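Local coordinates for 4'-phospho-dehydrooxetanocin synthase (Bacillus megaterium, PDB 5UL3), which catalyses the oxidative ring contraction of dAMP to an oxetane aldehyde in oxetanocin A biosynthesis, using cobalamin, a [4Fe-4S] cluster and S-adenosylmethionine, at residues A[312-317]-A[397-402]; A[328-333]-A[362-367]; A[402-407]-A[455-460]. All blocks are in the same frame, centred on the assembly; numbering follows the deposited sequence. Where two conformers were deposited one is given.

In the fold
All three interactions lie in the partial TIM-barrel radical SAM domain, interactions 1 and 2 close to the cluster and interaction 3 farther out. Interactions 1 and 2 have centres about 8 Å apart and are bridged by E364, which accepts from D314 N and forms a salt bridge with R399. Along the chain both segments of interaction 2 fall between the two of interaction 1. Interaction 2 joins the segment at strand 331-332 to the loop after strand 357-360, and interaction 1 joins the cluster loop to the end of strand 393-398. Interaction 3 starts at the shared S402, its centre about 13 Å from interaction 1, and carries the chain into the surrounding helices.

Interaction 1 of 3, residues A[312-317]-A[397-402]. With SF4 (iron/sulfur cluster), chain B.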
ATOM      1  N   GLY A 312       2.300 -11.445   1.630  1.00 23.41           N
ATOM      2  CA  GLY A 312       1.341 -12.254   2.360  1.00 22.12           C
ATOM      3  C   GLY A 312       1.260 -11.921   3.838  1.00 25.69           C
ATOM      4  O   GLY A 312       1.955 -11.050   4.377  1.00 23.69           O
ATOM      5  N   CYS A 313       0.377 -12.662   4.508  1.00 23.30           N
ATOM      6  CA  CYS A 313       0.135 -12.521   5.935  1.00 22.69           C
ATOM      7  C   CYS A 313       0.063 -13.928   6.510  1.00 22.21           C
ATOM      8  O   CYS A 313      -0.755 -14.725   6.055  1.00 24.54           O
ATOM      9  CB  CYS A 313      -1.171 -11.783   6.201  1.00 23.66           C
ATOM     10  SG  CYS A 313      -1.531 -11.600   7.991  1.00 25.93           S
ATOM     11  N   ASP A 314       0.915 -14.230   7.485  0.50 24.47           N
ATOM     12  CA  ASP A 314       0.883 -15.571   8.061  0.50 26.27           C
ATOM     13  C   ASP A 314      -0.323 -15.769   8.968  0.50 28.14           C
ATOM     14  O   ASP A 314      -0.707 -16.917   9.219  0.50 26.88           O
ATOM     15  CB  ASP A 314       2.179 -15.867   8.819  0.50 30.92           C
ATOM     16  CG  ASP A 314       2.582 -14.756   9.759  0.50 32.31           C
ATOM     17  OD1 ASP A 314       1.784 -14.380  10.641  0.50 36.84           O
ATOM     18  OD2 ASP A 314       3.725 -14.273   9.624  0.50 43.10           O
ATOM     19  N   TYR A 315      -0.942 -14.679   9.437  1.00 24.28           N
ATOM     20  CA  TYR A 315      -2.145 -14.789  10.265  1.00 22.67           C
ATOM     21  C   TYR A 315      -3.377 -15.054   9.406  1.00 31.25           C
ATOM     22  O   TYR A 315      -4.006 -16.113   9.512  1.00 27.26           O
ATOM     23  CB  TYR A 315      -2.329 -13.521  11.100  1.00 22.00           C
ATOM     24  CG  TYR A 315      -3.499 -13.586  12.045  1.00 24.80           C
ATOM     25  CD1 TYR A 315      -3.525 -14.515  13.088  1.00 28.16           C
ATOM     26  CD2 TYR A 315      -4.567 -12.703  11.920  1.00 27.58           C
ATOM     27  CE1 TYR A 315      -4.605 -14.563  13.978  1.00 28.03           C
ATOM     28  CE2 TYR A 315      -5.658 -12.757  12.819  1.00 23.45           C
ATOM     29  CZ  TYR A 315      -5.658 -13.689  13.827  1.00 28.26           C
ATOM     30  OH  TYR A 315      -6.749 -13.717  14.690  1.00 29.54           O
ATOM     31  N   SER A 316      -3.753 -14.076   8.571  1.00 26.22           N
ATOM     32  CA  SER A 316      -4.738 -14.243   7.500  1.00 24.96           C
ATOM     33  C   SER A 316      -6.135 -14.588   8.015  1.00 28.01           C
ATOM     34  O   SER A 316      -6.966 -15.086   7.256  1.00 28.23           O
ATOM     35  CB  SER A 316      -4.272 -15.299   6.485  1.00 28.27           C
ATOM     36  OG  SER A 316      -3.361 -14.767   5.534  1.00 27.19           O
ATOM     37  N   ARG A 317      -6.438 -14.295   9.282  1.00 28.16           N
ATOM     38  CA  ARG A 317      -7.700 -14.698   9.885  1.00 26.69           C
ATOM     39  C   ARG A 317      -8.660 -13.561  10.174  1.00 31.39           C
ATOM     40  O   ARG A 317      -9.776 -13.825  10.649  1.00 28.30           O
ATOM     41  CB  ARG A 317      -7.434 -15.454  11.182  1.00 28.73           C
ATOM     42  CG  ARG A 317      -6.866 -16.813  10.941  1.00 28.47           C
ATOM     43  CD  ARG A 317      -6.540 -17.421  12.284  1.00 33.78           C
ATOM     44  NE  ARG A 317      -6.179 -18.830  12.230  1.00 28.68           N
ATOM     45  CZ  ARG A 317      -4.989 -19.298  11.863  1.00 37.75           C
ATOM     46  NH1 ARG A 317      -4.017 -18.483  11.441  1.00 36.09           N
ATOM     47  NH2 ARG A 317      -4.774 -20.599  11.900  1.00 37.05           N
ATOM     48  N   ALA A 397       3.384  -1.440   8.528  1.00 20.49           N
ATOM     49  CA  ALA A 397       2.191  -1.830   9.266  1.00 21.25           C
ATOM     50  C   ALA A 397       2.461  -3.098  10.073  1.00 21.91           C
ATOM     51  O   ALA A 397       3.301  -3.918   9.701  1.00 24.44           O
ATOM     52  CB  ALA A 397       1.011  -2.082   8.327  1.00 25.04           C
ATOM     53  N   ALA A 398       1.733  -3.250  11.177  1.00 24.48           N
ATOM     54  CA  ALA A 398       1.922  -4.427  12.028  1.00 27.88           C
ATOM     55  C   ALA A 398       0.662  -4.697  12.832  1.00 23.65           C
ATOM     56  O   ALA A 398      -0.105  -3.776  13.131  1.00 24.69           O
ATOM     57  CB  ALA A 398       3.105  -4.240  12.986  1.00 26.63           C
ATOM     58  N   ARG A 399       0.466  -5.974  13.203  1.00 22.35           N
ATOM     59  CA  ARG A 399      -0.598  -6.334  14.130  1.00 24.79           C
ATOM     60  C   ARG A 399      -0.187  -6.013  15.560  1.00 20.62           C
ATOM     61  O   ARG A 399       0.997  -6.048  15.906  1.00 26.39           O
ATOM     62  CB  ARG A 399      -0.929  -7.839  14.073  1.00 28.61           C
ATOM     63  CG  ARG A 399      -0.916  -8.486  12.725  1.00 32.76           C
ATOM     64  CD  ARG A 399      -1.495  -9.928  12.800  1.00 32.89           C
ATOM     65  NE  ARG A 399      -0.842 -10.804  13.768  1.00 35.68           N
ATOM     66  CZ  ARG A 399       0.180 -11.602  13.476  1.00 41.26           C
ATOM     67  NH1 ARG A 399       0.709 -12.381  14.413  1.00 47.48           N
ATOM     68  NH2 ARG A 399       0.684 -11.622  12.247  1.00 39.69           N
ATOM     69  N   ALA A 400      -1.186  -5.763  16.408  1.00 24.09           N
ATOM     70  CA  ALA A 400      -0.895  -5.531  17.821  1.00 25.15           C
ATOM     71  C   ALA A 400      -0.130  -6.697  18.432  1.00 28.28           C
ATOM     72  O   ALA A 400       0.778  -6.484  19.247  1.00 23.50           O
ATOM     73  CB  ALA A 400      -2.174  -5.271  18.604  1.00 22.21           C
ATOM     74  N   ASP A 401      -0.467  -7.941  18.050  1.00 23.77           N
ATOM     75  CA  ASP A 401       0.235  -9.080  18.640  1.00 28.74           C
ATOM     76  C   ASP A 401       1.606  -9.327  18.023  1.00 31.14           C
ATOM     77  O   ASP A 401       2.298 -10.269  18.433  1.00 30.08           O
ATOM     78  CB  ASP A 401      -0.630 -10.353  18.576  1.00 29.00           C
ATOM     79  CG  ASP A 401      -1.220 -10.622  17.195  1.00 39.09           C
ATOM     80  OD1 ASP A 401      -1.873  -9.727  16.617  1.00 39.68           O
ATOM     81  OD2 ASP A 401      -1.080 -11.762  16.717  1.00 38.79           O
ATOM     82  N   SER A 402       2.023  -8.524  17.042  0.50 26.48           N
ATOM     83  CA  SER A 402       3.430  -8.504  16.672  0.50 24.84           C
ATOM     84  C   SER A 402       4.255  -7.672  17.642  0.50 22.70           C
ATOM     85  O   SER A 402       5.485  -7.671  17.544  0.50 24.74           O
ATOM     86  CB  SER A 402       3.623  -7.960  15.251  0.50 29.64           C
ATOM     87  OG  SER A 402       3.002  -8.783  14.285  0.50 32.51           O
TER
HETATM   88 FE1  SF4 B 801      -5.504  -9.293   9.497  1.00 25.09          FE
HETATM   89 FE2  SF4 B 801      -3.660  -7.454   8.729  1.00 28.02          FE
HETATM   90 FE3  SF4 B 801      -5.301  -8.730   6.868  1.00 24.45          FE
HETATM   91 FE4  SF4 B 801      -3.300 -10.129   8.097  1.00 25.09          FE
HETATM   92  S1  SF4 B 801      -3.048  -8.338   6.665  1.00 26.02           S
HETATM   93  S2  SF4 B 801      -5.462 -10.842   7.785  1.00 24.20           S
HETATM   94  S3  SF4 B 801      -3.374  -9.199  10.201  1.00 29.79           S
HETATM   95  S4  SF4 B 801      -5.934  -7.275   8.546  1.00 27.30           S
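Y315 lays its CB over one face of the R399 guanidinium, 3.7 Å from NH2. Y315 CG is anti to the backbone N (chi1 -176°), which sends the phenol past the arginine to give its OH to G447 O. S402 OG lies over the opposite face of the guanidinium, in the conformer considered here. The edge is used by D401: R399 NE and NH1 both bind its OD2, NH1 at 3.0 Å, and both come from the same face of the carboxylate. R399 NH2 also forms a salt bridge with D314 OD1 at 3.4 Å, its hydrogen bond weak and, as D314 has two conformers, doubtful; the stronger partner of NH2 is E364. This network flanks the radical SAM cluster loop, in which C313, C318 and C321 supply the three cysteine ligands. SG of C313 binds the cluster iron FE4 at 2.3 Å. A bend in the R399 chain (chi3 -55°) turns the guanidinium away from the inorganic core while its aliphatic part stays against it, R399 CD lying 3.3 Å from cluster sulfur S3. Next to the metal ligand, S316 OG donates to C313 O at 2.7 Å, tilted 32° from the carbonyl plane.

Interaction 2 of 3, residues A[328-333]-A[362-367]. With EDO (1,2-ethanediol), chain S.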
ATOM      1  N   ARG A 328      -2.165 -16.694   1.868  1.00 24.45           N
ATOM      2  CA  ARG A 328      -2.280 -17.004   3.289  1.00 26.83           C
ATOM      3  C   ARG A 328      -0.977 -17.465   3.910  1.00 24.67           C
ATOM      4  O   ARG A 328      -0.992 -18.013   5.020  1.00 25.28           O
ATOM      5  CB  ARG A 328      -3.358 -18.075   3.500  1.00 27.07           C
ATOM      6  CG  ARG A 328      -4.673 -17.727   2.838  1.00 33.52           C
ATOM      7  CD  ARG A 328      -5.290 -18.919   2.096  1.00 28.08           C
ATOM      8  NE  ARG A 328      -6.539 -18.497   1.474  1.00 36.01           N
ATOM      9  CZ  ARG A 328      -6.665 -18.181   0.189  1.00 34.83           C
ATOM     10  NH1 ARG A 328      -7.843 -17.802  -0.281  1.00 37.21           N
ATOM     11  NH2 ARG A 328      -5.614 -18.255  -0.621  1.00 37.00           N
ATOM     12  N   SER A 329       0.145 -17.289   3.220  1.00 22.04           N
ATOM     13  CA  SER A 329       1.457 -17.613   3.746  1.00 24.88           C
ATOM     14  C   SER A 329       2.347 -16.392   3.574  1.00 26.93           C
ATOM     15  O   SER A 329       2.082 -15.534   2.733  1.00 23.92           O
ATOM     16  CB  SER A 329       2.083 -18.809   3.020  1.00 32.29           C
ATOM     17  OG  SER A 329       2.193 -18.527   1.634  1.00 36.70           O
ATOM     18  N   TRP A 330       3.409 -16.328   4.366  1.00 23.03           N
ATOM     19  CA  TRP A 330       4.282 -15.158   4.411  1.00 28.83           C
ATOM     20  C   TRP A 330       5.608 -15.503   3.739  1.00 24.72           C
ATOM     21  O   TRP A 330       6.260 -16.475   4.117  1.00 25.88           O
ATOM     22  CB  TRP A 330       4.477 -14.710   5.857  1.00 26.58           C
ATOM     23  CG  TRP A 330       5.254 -13.436   6.045  1.00 23.72           C
ATOM     24  CD1 TRP A 330       4.816 -12.167   5.801  1.00 25.73           C
ATOM     25  CD2 TRP A 330       6.576 -13.313   6.586  1.00 24.02           C
ATOM     26  NE1 TRP A 330       5.790 -11.262   6.140  1.00 23.60           N
ATOM     27  CE2 TRP A 330       6.889 -11.936   6.605  1.00 24.33           C
ATOM     28  CE3 TRP A 330       7.533 -14.234   7.036  1.00 23.83           C
ATOM     29  CZ2 TRP A 330       8.104 -11.455   7.077  1.00 21.34           C
ATOM     30  CZ3 TRP A 330       8.740 -13.758   7.504  1.00 30.93           C
ATOM     31  CH2 TRP A 330       9.023 -12.378   7.508  1.00 28.41           C
ATOM     32  N   ARG A 331       5.993 -14.711   2.735  1.00 22.46           N
ATOM     33  CA  ARG A 331       7.178 -14.960   1.910  1.00 23.29           C
ATOM     34  C   ARG A 331       8.132 -13.771   2.033  1.00 21.50           C
ATOM     35  O   ARG A 331       7.920 -12.735   1.379  1.00 23.22           O
ATOM     36  CB  ARG A 331       6.781 -15.168   0.447  1.00 22.62           C
ATOM     37  CG  ARG A 331       5.787 -16.320   0.211  1.00 24.57           C
ATOM     38  CD  ARG A 331       4.328 -15.849   0.214  1.00 24.65           C
ATOM     39  NE  ARG A 331       3.982 -15.109  -1.006  1.00 28.98           N
ATOM     40  CZ  ARG A 331       2.843 -14.447  -1.172  1.00 26.60           C
ATOM     41  NH1 ARG A 331       2.590 -13.820  -2.318  1.00 24.94           N
ATOM     42  NH2 ARG A 331       1.939 -14.423  -0.188  1.00 27.98           N
ATOM     43  N   PRO A 332       9.162 -13.853   2.862  1.00 23.81           N
ATOM     44  CA  PRO A 332      10.068 -12.710   3.051  1.00 23.93           C
ATOM     45  C   PRO A 332      11.193 -12.654   2.036  1.00 23.42           C
ATOM     46  O   PRO A 332      11.690 -13.672   1.548  1.00 24.39           O
ATOM     47  CB  PRO A 332      10.643 -12.961   4.452  1.00 28.02           C
ATOM     48  CG  PRO A 332      10.677 -14.491   4.527  1.00 25.13           C
ATOM     49  CD  PRO A 332       9.391 -14.913   3.859  1.00 25.83           C
ATOM     50  N   LEU A 333      11.588 -11.419   1.713  1.00 23.28           N
ATOM     51  CA  LEU A 333      12.894 -11.192   1.110  1.00 26.18           C
ATOM     52  C   LEU A 333      13.997 -11.571   2.088  1.00 26.26           C
ATOM     53  O   LEU A 333      13.874 -11.368   3.296  1.00 27.86           O
ATOM     54  CB  LEU A 333      13.061  -9.707   0.734  1.00 27.71           C
ATOM     55  CG  LEU A 333      12.624  -9.118  -0.588  1.00 35.01           C
ATOM     56  CD1 LEU A 333      13.117  -7.665  -0.697  1.00 23.34           C
ATOM     57  CD2 LEU A 333      13.132  -9.958  -1.740  1.00 27.40           C
ATOM     58  N   ASP A 362       4.624  -3.819   2.739  1.00 20.42           N
ATOM     59  CA  ASP A 362       4.287  -5.109   3.365  1.00 19.40           C
ATOM     60  C   ASP A 362       2.948  -5.056   4.095  1.00 23.50           C
ATOM     61  O   ASP A 362       2.688  -4.144   4.889  1.00 22.57           O
ATOM     62  CB  ASP A 362       5.362  -5.515   4.379  1.00 22.29           C
ATOM     63  CG  ASP A 362       6.751  -5.517   3.815  1.00 26.09           C
ATOM     64  OD1 ASP A 362       7.109  -4.603   3.033  1.00 26.39           O
ATOM     65  OD2 ASP A 362       7.522  -6.397   4.218  1.00 23.19           O
ATOM     66  N   GLU A 363       2.111  -6.071   3.861  1.00 21.47           N
ATOM     67  CA  GLU A 363       0.992  -6.311   4.767  1.00 23.13           C
ATOM     68  C   GLU A 363       1.490  -6.619   6.170  1.00 26.13           C
ATOM     69  O   GLU A 363       0.863  -6.226   7.164  1.00 24.36           O
ATOM     70  CB  GLU A 363       0.135  -7.471   4.248  1.00 20.40           C
ATOM     71  CG  GLU A 363      -0.707  -7.121   3.033  1.00 23.36           C
ATOM     72  CD  GLU A 363      -1.636  -8.256   2.661  1.00 24.40           C
ATOM     73  OE1 GLU A 363      -1.112  -9.370   2.434  1.00 24.00           O
ATOM     74  OE2 GLU A 363      -2.876  -8.041   2.657  1.00 26.20           O
ATOM     75  N   GLU A 364       2.602  -7.341   6.266  1.00 24.22           N
ATOM     76  CA  GLU A 364       3.132  -7.875   7.525  1.00 28.69           C
ATOM     77  C   GLU A 364       4.652  -7.765   7.449  1.00 26.25           C
ATOM     78  O   GLU A 364       5.335  -8.681   6.970  1.00 27.93           O
ATOM     79  CB  GLU A 364       2.683  -9.321   7.748  1.00 27.89           C
ATOM     80  CG  GLU A 364       3.258  -9.949   9.006  1.00 30.90           C
ATOM     81  CD  GLU A 364       2.794 -11.384   9.231  1.00 37.32           C
ATOM     82  OE1 GLU A 364       2.344 -12.049   8.268  1.00 34.01           O
ATOM     83  OE2 GLU A 364       2.878 -11.839  10.391  1.00 36.43           O
ATOM     84  N   PHE A 365       5.185  -6.653   7.962  1.00 27.12           N
ATOM     85  CA  PHE A 365       6.624  -6.422   7.889  1.00 24.47           C
ATOM     86  C   PHE A 365       7.394  -7.414   8.760  1.00 26.40           C
ATOM     87  O   PHE A 365       8.450  -7.911   8.354  1.00 27.98           O
ATOM     88  CB  PHE A 365       6.929  -4.979   8.304  1.00 23.19           C
ATOM     89  CG  PHE A 365       8.386  -4.621   8.241  1.00 22.65           C
ATOM     90  CD1 PHE A 365       9.049  -4.556   7.017  1.00 28.02           C
ATOM     91  CD2 PHE A 365       9.092  -4.311   9.395  1.00 21.79           C
ATOM     92  CE1 PHE A 365      10.394  -4.204   6.962  1.00 30.12           C
ATOM     93  CE2 PHE A 365      10.445  -3.944   9.345  1.00 23.64           C
ATOM     94  CZ  PHE A 365      11.098  -3.906   8.126  1.00 25.98           C
ATOM     95  N   ILE A 366       6.871  -7.742   9.946  1.00 21.93           N
ATOM     96  CA  ILE A 366       7.646  -8.551  10.892  1.00 23.04           C
ATOM     97  C   ILE A 366       7.518 -10.041  10.587  1.00 27.37           C
ATOM     98  O   ILE A 366       8.523 -10.762  10.494  1.00 26.91           O
ATOM     99  CB  ILE A 366       7.212  -8.234  12.333  1.00 25.26           C
ATOM    100  CG1 ILE A 366       7.458  -6.754  12.626  1.00 26.52           C
ATOM    101  CG2 ILE A 366       7.972  -9.101  13.319  1.00 27.13           C
ATOM    102  CD1 ILE A 366       6.743  -6.293  13.835  1.00 35.21           C
ATOM    103  N   GLY A 367       6.301 -10.529  10.427  1.00 27.79           N
ATOM    104  CA  GLY A 367       6.131 -11.893   9.954  1.00 26.71           C
ATOM    105  C   GLY A 367       6.277 -12.952  11.039  1.00 31.65           C
ATOM    106  O   GLY A 367       6.351 -12.680  12.248  1.00 28.02           O
TER
HETATM  107  C1  EDO S 818      -2.460 -19.057  -0.323  1.00 26.59           C
HETATM  108  O1  EDO S 818      -3.696 -19.730  -0.578  1.00 56.65           O
HETATM  109  C2  EDO S 818      -1.607 -19.801   0.663  1.00 28.50           C
HETATM  110  O2  EDO S 818      -0.249 -19.404   0.507  1.00 42.50           O
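In the radical SAM sheet the short edge strand 331-332 is preceded by W330, whose indole lies on the loop that follows strand 357-360 and meets four consecutive residues there, E364 to G367. W330 NE1 donates to E364 O over 2.7 Å; the donor lies in the carbonyl plane, although the oxygen is 24° out of the indole plane. That carbonyl also accepts from S310 OG. G367 has no side chain and sets its CA over the face of the W330 six-membered ring in a CH-pi contact, 3.5 Å from the centroid and 14° off the normal. P332 CB covers the other face toward its rim, so the indole is held between glycine and proline. Farther round, W330 CH2 comes within 3.4 Å of I366 O, while F365 O approaches at the ring edge. The loop after the second strand of the parallel sheet probably occupies the place of the GGE motif of other radical SAM enzymes, and here it also serves cobalamin: E363, paired with R323, hydrogen-bonds to the cofactor through OE2. E364, with CG anti to the backbone N (chi1 177°) and the chain extended beyond it, crosses the indole at about a right angle. Its OE1 passes 3.5 Å from W330 CD1, but the polar partner of that oxygen is D314 N beside the cluster ligand C313.

Interaction 3 of 3, residues A[402-407]-A[455-460]; sequences SVYEPK and NIIALR
Y404 leans its ring against I457 of helix 452-464. Its CB sits 4.4 Å from A458 CA, where loop and helix backbones come nearest. CG, anti to the backbone N (chi1 167°), sends the ring across the flank of the helix, where Y404 CG meets I457 CG2 at 3.7 Å. CD2 is close to both CG2 and CB of the isoleucine. Y404 CE2 touches the other branch of I457, with CD1 3.5 Å away, and the same methyl reaches CZ and then OH, the last at 3.8 Å. The isoleucine crosses the phenol at a slant, CG2 over the inner part of the face, in a CH-pi contact only 17° off the ring normal, and CD1 toward the hydroxyl end. P406 CD covers the opposite face toward its rim, so the ring is sandwiched between loop and helix. V403 adds a second, smaller patch: its CB is 3.9 Å from A458 CB, and CG1 lies 3.7 Å from A458 O. Y514 and L518 of helix 510-519 join the cluster. Helix 452-464 links the parallel strands 432-436 and 470-473, and its burial against the loop leaving strand 393-398 is the side-by-side packing of beta-alpha units in a partial TIM barrel.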
ATOM      1  N   SER A 402       2.023  -8.524  17.042  0.50 26.48           N
ATOM      2  CA  SER A 402       3.430  -8.504  16.672  0.50 24.84           C
ATOM      3  C   SER A 402       4.255  -7.672  17.642  0.50 22.70           C
ATOM      4  O   SER A 402       5.485  -7.671  17.544  0.50 24.74           O
ATOM      5  CB  SER A 402       3.623  -7.960  15.251  0.50 29.64           C
ATOM      6  OG  SER A 402       3.002  -8.783  14.285  0.50 32.51           O
ATOM      7  N   VAL A 403       3.605  -6.959  18.555  1.00 23.89           N
ATOM      8  CA  VAL A 403       4.283  -6.200  19.600  1.00 22.54           C
ATOM      9  C   VAL A 403       4.234  -6.946  20.926  1.00 21.57           C
ATOM     10  O   VAL A 403       5.263  -7.155  21.571  1.00 29.09           O
ATOM     11  CB  VAL A 403       3.640  -4.801  19.758  1.00 24.66           C
ATOM     12  CG1 VAL A 403       4.463  -3.940  20.726  1.00 27.77           C
ATOM     13  CG2 VAL A 403       3.493  -4.101  18.405  1.00 24.88           C
ATOM     14  N   TYR A 404       3.030  -7.344  21.332  1.00 23.53           N
ATOM     15  CA  TYR A 404       2.776  -7.916  22.648  1.00 25.28           C
ATOM     16  C   TYR A 404       1.810  -9.084  22.516  1.00 29.02           C
ATOM     17  O   TYR A 404       0.716  -8.934  21.967  1.00 23.93           O
ATOM     18  CB  TYR A 404       2.200  -6.839  23.580  1.00 25.53           C
ATOM     19  CG  TYR A 404       1.615  -7.357  24.879  1.00 24.60           C
ATOM     20  CD1 TYR A 404       2.407  -8.036  25.803  1.00 31.81           C
ATOM     21  CD2 TYR A 404       0.267  -7.150  25.188  1.00 27.76           C
ATOM     22  CE1 TYR A 404       1.869  -8.506  27.002  1.00 29.18           C
ATOM     23  CE2 TYR A 404      -0.274  -7.618  26.386  1.00 32.46           C
ATOM     24  CZ  TYR A 404       0.543  -8.289  27.287  1.00 30.89           C
ATOM     25  OH  TYR A 404       0.014  -8.743  28.477  1.00 34.58           O
ATOM     26  N   GLU A 405       2.182 -10.242  23.060  1.00 23.95           N
ATOM     27  CA  GLU A 405       1.343 -11.430  22.941  1.00 24.46           C
ATOM     28  C   GLU A 405       1.475 -12.201  24.242  1.00 24.07           C
ATOM     29  O   GLU A 405       2.436 -12.967  24.419  1.00 27.35           O
ATOM     30  CB  GLU A 405       1.722 -12.309  21.754  1.00 25.65           C
ATOM     31  CG  GLU A 405       0.897 -13.621  21.718  1.00 30.04           C
ATOM     32  CD  GLU A 405      -0.600 -13.368  21.790  1.00 29.37           C
ATOM     33  OE1 GLU A 405      -1.206 -13.070  20.734  1.00 40.63           O
ATOM     34  OE2 GLU A 405      -1.182 -13.427  22.898  1.00 31.44           O
ATOM     35  N   PRO A 406       0.543 -12.010  25.175  1.00 26.09           N
ATOM     36  CA  PRO A 406       0.640 -12.701  26.472  1.00 30.55           C
ATOM     37  C   PRO A 406       0.476 -14.212  26.368  1.00 35.62           C
ATOM     38  O   PRO A 406       0.811 -14.916  27.330  1.00 31.89           O
ATOM     39  CB  PRO A 406      -0.484 -12.060  27.289  1.00 30.43           C
ATOM     40  CG  PRO A 406      -1.481 -11.601  26.246  1.00 38.23           C
ATOM     41  CD  PRO A 406      -0.627 -11.119  25.102  1.00 26.50           C
ATOM     42  N   LYS A 407       0.005 -14.737  25.238  1.00 30.19           N
ATOM     43  CA  LYS A 407       0.025 -16.184  25.052  1.00 31.19           C
ATOM     44  C   LYS A 407       1.418 -16.718  24.771  1.00 33.57           C
ATOM     45  O   LYS A 407       1.607 -17.939  24.761  1.00 32.22           O
ATOM     46  CB  LYS A 407      -0.929 -16.592  23.929  1.00 30.14           C
ATOM     47  CG  LYS A 407      -2.377 -16.251  24.249  1.00 29.78           C
ATOM     48  CD  LYS A 407      -3.327 -16.930  23.287  1.00 41.70           C
ATOM     49  CE  LYS A 407      -4.762 -16.488  23.526  1.00 49.72           C
ATOM     50  NZ  LYS A 407      -5.674 -17.112  22.524  1.00 68.03           N
ATOM     51  N   ASN A 455      -4.292  -4.575  23.191  1.00 24.17           N
ATOM     52  CA  ASN A 455      -4.078  -3.470  22.259  1.00 25.87           C
ATOM     53  C   ASN A 455      -3.490  -2.257  22.973  1.00 29.29           C
ATOM     54  O   ASN A 455      -2.570  -1.612  22.455  1.00 26.27           O
ATOM     55  CB  ASN A 455      -5.398  -3.109  21.582  1.00 27.45           C
ATOM     56  CG  ASN A 455      -5.782  -4.093  20.498  1.00 32.27           C
ATOM     57  OD1 ASN A 455      -4.933  -4.584  19.769  1.00 37.79           O
ATOM     58  ND2 ASN A 455      -7.065  -4.369  20.374  1.00 33.61           N
ATOM     59  N   ILE A 456      -4.024  -1.922  24.154  1.00 30.93           N
ATOM     60  CA  ILE A 456      -3.478  -0.815  24.944  1.00 28.92           C
ATOM     61  C   ILE A 456      -1.986  -1.020  25.184  1.00 26.44           C
ATOM     62  O   ILE A 456      -1.169  -0.114  24.973  1.00 26.20           O
ATOM     63  CB  ILE A 456      -4.238  -0.680  26.275  1.00 31.02           C
ATOM     64  CG1 ILE A 456      -5.671  -0.190  26.049  1.00 32.42           C
ATOM     65  CG2 ILE A 456      -3.463   0.223  27.238  1.00 33.32           C
ATOM     66  CD1 ILE A 456      -5.751   1.270  25.532  1.00 30.06           C
ATOM     67  N   ILE A 457      -1.603  -2.223  25.617  1.00 24.54           N
ATOM     68  CA  ILE A 457      -0.205  -2.461  25.952  1.00 23.30           C
ATOM     69  C   ILE A 457       0.681  -2.384  24.710  1.00 27.15           C
ATOM     70  O   ILE A 457       1.802  -1.875  24.775  1.00 23.97           O
ATOM     71  CB  ILE A 457      -0.055  -3.805  26.686  1.00 25.75           C
ATOM     72  CG1 ILE A 457      -0.705  -3.706  28.070  1.00 30.60           C
ATOM     73  CG2 ILE A 457       1.422  -4.185  26.816  1.00 24.27           C
ATOM     74  CD1 ILE A 457      -1.015  -5.059  28.693  1.00 37.31           C
ATOM     75  N   ALA A 458       0.206  -2.891  23.566  1.00 25.22           N
ATOM     76  CA  ALA A 458       0.998  -2.775  22.348  1.00 25.06           C
ATOM     77  C   ALA A 458       1.286  -1.309  22.042  1.00 25.71           C
ATOM     78  O   ALA A 458       2.413  -0.952  21.689  1.00 25.50           O
ATOM     79  CB  ALA A 458       0.283  -3.433  21.162  1.00 21.88           C
ATOM     80  N   LEU A 459       0.279  -0.448  22.188  1.00 25.88           N
ATOM     81  CA  LEU A 459       0.470   0.975  21.886  1.00 25.89           C
ATOM     82  C   LEU A 459       1.429   1.618  22.874  1.00 28.32           C
ATOM     83  O   LEU A 459       2.239   2.479  22.506  1.00 25.75           O
ATOM     84  CB  LEU A 459      -0.870   1.711  21.904  1.00 24.23           C
ATOM     85  CG  LEU A 459      -1.932   1.240  20.912  1.00 27.28           C
ATOM     86  CD1 LEU A 459      -3.214   2.094  21.051  1.00 27.77           C
ATOM     87  CD2 LEU A 459      -1.393   1.251  19.490  1.00 28.08           C
ATOM     88  N   ARG A 460       1.349   1.202  24.133  1.00 24.71           N
ATOM     89  CA  ARG A 460       2.262   1.682  25.165  1.00 28.03           C
ATOM     90  C   ARG A 460       3.713   1.349  24.824  1.00 26.47           C
ATOM     91  O   ARG A 460       4.606   2.204  24.915  1.00 26.93           O
ATOM     92  CB  ARG A 460       1.838   1.051  26.499  1.00 32.45           C
ATOM     93  CG  ARG A 460       2.412   1.650  27.758  1.00 39.66           C
ATOM     94  CD  ARG A 460       1.872   0.928  29.007  1.00 37.08           C
ATOM     95  NE  ARG A 460       0.467   1.211  29.282  1.00 37.31           N
ATOM     96  CZ  ARG A 460      -0.319   0.444  30.029  1.00 34.48           C
ATOM     97  NH1 ARG A 460       0.154  -0.675  30.579  1.00 40.75           N
ATOM     98  NH2 ARG A 460      -1.580   0.784  30.223  1.00 39.12           N
TER